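Local coordinates for endonuclease V (Streptomyces avermitilis, PDB 3GOC), which probably nicks DNA at the second phosphodiester bond 3' to a deoxyinosine, with magnesium as cofactor, in the repair of deaminated bases, at residues T3-A17 against V77-F91. Numbering follows the deposited sequence.
Sequences TVRIPAGWPATEEEA and VGEVSFPYVPGLLAF
Val4 pairs with Gly78 in a single parallel beta bridge, by which the N-terminal arm joins 70-79, an edge strand of the RNase H-like sheet. Val4 N donates to Val77 O (2.7 Å), and Glu79 N returns a bond to Val4 O (2.9 Å). Glycine suits position 78, since a CB there would crowd Val4 CB. Trp10 anchors the arm farther along. Its CG stands anti to the backbone N (chi1 -161°), directing the indole toward segment 77-91, where NE1 donates to a lone pair of Phe91 O (3.0 Å, N-H...O 152°). Ser81 OG donates to the same carbonyl (2.6 Å), so two bonds grip it. Pro7 CG and Pro11 CD pack on opposite faces of the indole, toward the rim, and help fix its rotation. An alanine in place of Trp10 would probably strip Phe91 O of its indole donor and open a gap between the two prolines and beside the Phe91 ring. The indole and phenyl planes meet obliquely at 59°, Trp10 CZ2 approaching Phe91 CD2, while Pro11 CG touches the same ring. Ala17, early in helix 14-24, is small enough to set its CB over the centre of the Phe91 ring, a CH-pi contact of 3.9 Å to the centroid. The same methyl meets Phe82 CZ and Leu88 CD2, packing the start of the helix against the loop that carries Tyr84, a predicted DNA-contacting residue. Phe82 turns its edge to the arm, with CD1 3.3 Å from Pro11 O. A water donates to Pro11 O and Ser81 O, 2.7 Å from each.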
loop_
_atom_site.group_PDB
_atom_site.type_symbol
_atom_site.label_atom_id
_atom_site.label_comp_id
_atom_site.label_asym_id
_atom_site.label_seq_id
_atom_site.Cartn_x
_atom_site.Cartn_y
_atom_site.Cartn_z
ATOM N N THR A 3 19.836 28.672 -13.475
ATOM C CA THR A 3 20.006 28.357 -12.057
ATOM C C THR A 3 18.970 29.102 -11.223
ATOM O O THR A 3 18.780 30.306 -11.389
ATOM C CB THR A 3 21.418 28.750 -11.560
ATOM O OG1 THR A 3 22.405 28.019 -12.301
ATOM C CG2 THR A 3 21.573 28.431 -10.081
ATOM N N VAL A 4 18.298 28.377 -10.332
ATOM C CA VAL A 4 17.283 28.970 -9.465
ATOM C C VAL A 4 17.971 29.831 -8.416
ATOM O O VAL A 4 18.739 29.323 -7.606
ATOM C CB VAL A 4 16.463 27.881 -8.739
ATOM C CG1 VAL A 4 15.377 28.524 -7.882
ATOM C CG2 VAL A 4 15.851 26.934 -9.755
ATOM N N ARG A 5 17.702 31.133 -8.432
ATOM C CA ARG A 5 18.331 32.022 -7.466
ATOM C C ARG A 5 17.582 32.022 -6.140
ATOM O O ARG A 5 16.484 31.476 -6.033
ATOM C CB ARG A 5 18.395 33.456 -8.004
ATOM C CG ARG A 5 19.209 33.624 -9.277
ATOM C CD ARG A 5 18.320 33.595 -10.509
ATOM N NE ARG A 5 19.070 33.898 -11.728
ATOM C CZ ARG A 5 18.513 34.116 -12.914
ATOM N NH1 ARG A 5 17.193 34.066 -13.048
ATOM N NH2 ARG A 5 19.275 34.385 -13.966
ATOM N N ILE A 6 18.193 32.622 -5.126
ATOM C CA ILE A 6 17.568 32.712 -3.817
ATOM C C ILE A 6 16.370 33.643 -3.967
ATOM O O ILE A 6 16.504 34.760 -4.477
ATOM C CB ILE A 6 18.545 33.305 -2.779
ATOM C CG1 ILE A 6 19.748 32.368 -2.625
ATOM C CG2 ILE A 6 17.826 33.533 -1.452
ATOM C CD1 ILE A 6 20.784 32.840 -1.624
ATOM N N PRO A 7 15.181 33.192 -3.540
ATOM C CA PRO A 7 13.958 33.997 -3.633
ATOM C C PRO A 7 14.101 35.374 -3.014
ATOM O O PRO A 7 14.784 35.544 -1.998
ATOM C CB PRO A 7 12.935 33.158 -2.879
ATOM C CG PRO A 7 13.391 31.752 -3.164
ATOM C CD PRO A 7 14.887 31.854 -2.999
ATOM N N ALA A 8 13.451 36.360 -3.628
ATOM C CA ALA A 8 13.488 37.721 -3.108
ATOM C C ALA A 8 12.870 37.724 -1.709
ATOM O O ALA A 8 11.726 37.312 -1.529
ATOM C CB ALA A 8 12.703 38.654 -4.025
ATOM N N GLY A 9 13.629 38.187 -0.722
ATOM C CA GLY A 9 13.117 38.236 0.639
ATOM C C GLY A 9 13.237 36.959 1.455
ATOM O O GLY A 9 12.751 36.889 2.592
ATOM N N TRP A 10 13.882 35.942 0.895
ATOM C CA TRP A 10 14.057 34.664 1.590
ATOM C C TRP A 10 14.751 34.899 2.930
ATOM O O TRP A 10 15.588 35.794 3.049
ATOM C CB TRP A 10 14.913 33.729 0.725
ATOM C CG TRP A 10 14.806 32.281 1.078
ATOM C CD1 TRP A 10 15.782 31.490 1.612
ATOM C CD2 TRP A 10 13.673 31.434 0.864
ATOM N NE1 TRP A 10 15.326 30.194 1.740
ATOM C CE2 TRP A 10 14.032 30.133 1.288
ATOM C CE3 TRP A 10 12.380 31.646 0.360
ATOM C CZ2 TRP A 10 13.159 29.051 1.212
ATOM C CZ3 TRP A 10 11.505 30.564 0.286
ATOM C CH2 TRP A 10 11.901 29.283 0.714
ATOM N N PRO A 11 14.405 34.111 3.962
ATOM C CA PRO A 11 15.029 34.272 5.278
ATOM C C PRO A 11 16.555 34.302 5.203
ATOM O O PRO A 11 17.167 33.509 4.486
ATOM C CB PRO A 11 14.534 33.051 6.043
ATOM C CG PRO A 11 13.173 32.851 5.497
ATOM C CD PRO A 11 13.379 33.055 4.000
ATOM N N ALA A 12 17.162 35.213 5.955
ATOM C CA ALA A 12 18.609 35.336 5.978
ATOM C C ALA A 12 19.167 35.090 7.381
ATOM O O ALA A 12 20.381 35.042 7.566
ATOM C CB ALA A 12 19.021 36.716 5.481
ATOM N N THR A 13 18.283 34.938 8.364
ATOM C CA THR A 13 18.700 34.682 9.742
ATOM C C THR A 13 17.900 33.514 10.312
ATOM O O THR A 13 16.826 33.181 9.806
ATOM C CB THR A 13 18.464 35.906 10.654
ATOM O OG1 THR A 13 17.060 36.064 10.895
ATOM C CG2 THR A 13 19.009 37.172 10.005
ATOM N N GLU A 14 18.417 32.883 11.363
ATOM C CA GLU A 14 17.708 31.760 11.963
ATOM C C GLU A 14 16.392 32.211 12.585
ATOM O O GLU A 14 15.403 31.477 12.556
ATOM C CB GLU A 14 18.569 31.075 13.027
ATOM C CG GLU A 14 19.913 30.581 12.515
ATOM C CD GLU A 14 20.671 29.771 13.549
ATOM O OE1 GLU A 14 21.913 29.690 13.442
ATOM O OE2 GLU A 14 20.028 29.204 14.457
ATOM N N GLU A 15 16.376 33.416 13.151
ATOM C CA GLU A 15 15.161 33.926 13.765
ATOM C C GLU A 15 14.056 34.047 12.721
ATOM O O GLU A 15 12.916 33.672 12.979
ATOM C CB GLU A 15 15.414 35.296 14.399
ATOM C CG GLU A 15 14.211 35.837 15.150
ATOM C CD GLU A 15 14.437 37.234 15.693
ATOM O OE1 GLU A 15 13.611 37.696 16.510
ATOM O OE2 GLU A 15 15.433 37.873 15.295
ATOM N N GLU A 16 14.400 34.568 11.547
ATOM C CA GLU A 16 13.423 34.746 10.473
ATOM C C GLU A 16 12.931 33.399 9.964
ATOM O O GLU A 16 11.737 33.218 9.712
ATOM C CB GLU A 16 14.035 35.527 9.305
ATOM C CG GLU A 16 14.549 36.908 9.681
ATOM C CD GLU A 16 15.137 37.671 8.509
ATOM O OE1 GLU A 16 15.548 37.041 7.509
ATOM O OE2 GLU A 16 15.208 38.916 8.590
ATOM N N ALA A 17 13.851 32.451 9.815
ATOM C CA ALA A 17 13.484 31.129 9.323
ATOM C C ALA A 17 12.547 30.415 10.292
ATOM O O ALA A 17 11.547 29.830 9.877
ATOM C CB ALA A 17 14.742 30.286 9.070
ATOM N N VAL A 77 18.518 23.158 -11.044
ATOM C CA VAL A 77 19.775 23.493 -10.393
ATOM C C VAL A 77 19.557 24.822 -9.689
ATOM O O VAL A 77 19.020 25.753 -10.286
ATOM C CB VAL A 77 20.908 23.651 -11.421
ATOM C CG1 VAL A 77 22.180 24.081 -10.722
ATOM C CG2 VAL A 77 21.126 22.333 -12.158
ATOM N N GLY A 78 19.951 24.916 -8.424
ATOM C CA GLY A 78 19.749 26.165 -7.715
ATOM C C GLY A 78 20.874 26.576 -6.787
ATOM O O GLY A 78 21.752 25.781 -6.461
ATOM N N GLU A 79 20.852 27.840 -6.384
ATOM C CA GLU A 79 21.835 28.362 -5.448
ATOM C C GLU A 79 21.347 27.948 -4.062
ATOM O O GLU A 79 20.165 28.105 -3.752
ATOM C CB GLU A 79 21.885 29.890 -5.523
ATOM C CG GLU A 79 22.488 30.448 -6.802
ATOM C CD GLU A 79 22.348 31.958 -6.886
ATOM O OE1 GLU A 79 22.447 32.617 -5.829
ATOM O OE2 GLU A 79 22.157 32.486 -8.003
ATOM N N VAL A 80 22.238 27.405 -3.237
ATOM C CA VAL A 80 21.843 27.021 -1.888
ATOM C C VAL A 80 21.326 28.304 -1.245
ATOM O O VAL A 80 22.030 29.315 -1.179
ATOM C CB VAL A 80 23.030 26.431 -1.114
ATOM C CG1 VAL A 80 22.649 26.208 0.343
ATOM C CG2 VAL A 80 23.439 25.116 -1.759
ATOM N N SER A 81 20.083 28.257 -0.777
ATOM C CA SER A 81 19.427 29.441 -0.233
ATOM C C SER A 81 19.452 29.726 1.264
ATOM O O SER A 81 18.753 30.627 1.732
ATOM C CB SER A 81 17.977 29.460 -0.718
ATOM O OG SER A 81 17.372 28.196 -0.521
ATOM N N PHE A 82 20.251 28.982 2.016
ATOM C CA PHE A 82 20.344 29.208 3.450
ATOM C C PHE A 82 21.578 28.495 3.981
ATOM O O PHE A 82 21.998 27.477 3.436
ATOM C CB PHE A 82 19.098 28.651 4.159
ATOM C CG PHE A 82 18.823 29.286 5.495
ATOM C CD1 PHE A 82 18.314 30.580 5.572
ATOM C CD2 PHE A 82 19.090 28.598 6.677
ATOM C CE1 PHE A 82 18.079 31.179 6.802
ATOM C CE2 PHE A 82 18.858 29.190 7.913
ATOM C CZ PHE A 82 18.350 30.484 7.976
ATOM N N PRO A 83 22.197 29.037 5.037
ATOM C CA PRO A 83 23.381 28.386 5.603
ATOM C C PRO A 83 22.966 27.050 6.227
ATOM O O PRO A 83 21.776 26.786 6.408
ATOM C CB PRO A 83 23.868 29.393 6.645
ATOM C CG PRO A 83 22.621 30.117 7.035
ATOM C CD PRO A 83 21.918 30.314 5.716
ATOM N N TYR A 84 23.943 26.216 6.566
ATOM C CA TYR A 84 23.635 24.923 7.154
ATOM C C TYR A 84 23.314 25.084 8.630
ATOM O O TYR A 84 24.183 25.429 9.431
ATOM C CB TYR A 84 24.811 23.959 6.977
ATOM C CG TYR A 84 24.513 22.560 7.457
ATOM C CD1 TYR A 84 24.642 22.214 8.804
ATOM C CD2 TYR A 84 24.073 21.585 6.566
ATOM C CE1 TYR A 84 24.340 20.927 9.246
ATOM C CE2 TYR A 84 23.766 20.302 6.996
ATOM C CZ TYR A 84 23.899 19.978 8.334
ATOM O OH TYR A 84 23.583 18.708 8.755
ATOM N N VAL A 85 22.052 24.858 8.978
ATOM C CA VAL A 85 21.595 24.961 10.358
ATOM C C VAL A 85 20.587 23.853 10.625
ATOM O O VAL A 85 19.494 23.853 10.060
ATOM C CB VAL A 85 20.907 26.317 10.634
ATOM C CG1 VAL A 85 20.509 26.407 12.107
ATOM C CG2 VAL A 85 21.835 27.464 10.264
ATOM N N PRO A 86 20.954 22.876 11.471
ATOM C CA PRO A 86 20.042 21.774 11.785
ATOM C C PRO A 86 18.695 22.315 12.250
ATOM O O PRO A 86 18.634 23.230 13.072
ATOM C CB PRO A 86 20.786 21.026 12.883
ATOM C CG PRO A 86 22.222 21.182 12.441
ATOM C CD PRO A 86 22.283 22.651 12.069
ATOM N N GLY A 87 17.619 21.748 11.713
ATOM C CA GLY A 87 16.287 22.202 12.071
ATOM C C GLY A 87 15.735 23.178 11.049
ATOM O O GLY A 87 14.529 23.428 11.002
ATOM N N LEU A 88 16.620 23.730 10.224
ATOM C CA LEU A 88 16.230 24.686 9.184
ATOM C C LEU A 88 16.809 24.278 7.835
ATOM O O LEU A 88 16.953 25.109 6.940
ATOM C CB LEU A 88 16.741 26.084 9.538
ATOM C CG LEU A 88 16.283 26.683 10.870
ATOM C CD1 LEU A 88 17.039 27.979 11.122
ATOM C CD2 LEU A 88 14.781 26.944 10.852
ATOM N N LEU A 89 17.125 22.997 7.689
ATOM C CA LEU A 89 17.726 22.497 6.461
ATOM C C LEU A 89 16.885 22.670 5.200
ATOM O O LEU A 89 17.431 22.802 4.103
ATOM C CB LEU A 89 18.101 21.026 6.638
ATOM C CG LEU A 89 19.144 20.747 7.725
ATOM C CD1 LEU A 89 19.490 19.271 7.713
ATOM C CD2 LEU A 89 20.386 21.587 7.484
ATOM N N ALA A 90 15.565 22.682 5.347
ATOM C CA ALA A 90 14.690 22.838 4.192
ATOM C C ALA A 90 14.858 24.193 3.517
ATOM O O ALA A 90 14.609 24.332 2.316
ATOM C CB ALA A 90 13.239 22.648 4.600
ATOM N N PHE A 91 15.265 25.200 4.281
ATOM C CA PHE A 91 15.434 26.521 3.692
ATOM C C PHE A 91 16.559 26.594 2.671
ATOM O O PHE A 91 16.678 27.578 1.941
ATOM C CB PHE A 91 15.625 27.579 4.777
ATOM C CG PHE A 91 14.373 27.859 5.553
ATOM C CD1 PHE A 91 14.055 27.111 6.686
ATOM C CD2 PHE A 91 13.481 28.840 5.121
ATOM C CE1 PHE A 91 12.861 27.331 7.377
ATOM C CE2 PHE A 91 12.286 29.070 5.799
ATOM C CZ PHE A 91 11.975 28.316 6.934
HETATM O O HOH W 1 17.686 28.830 -4.338
HETATM O O HOH W 2 20.395 34.680 -5.623
HETATM O O HOH W 3 19.099 33.174 2.640
#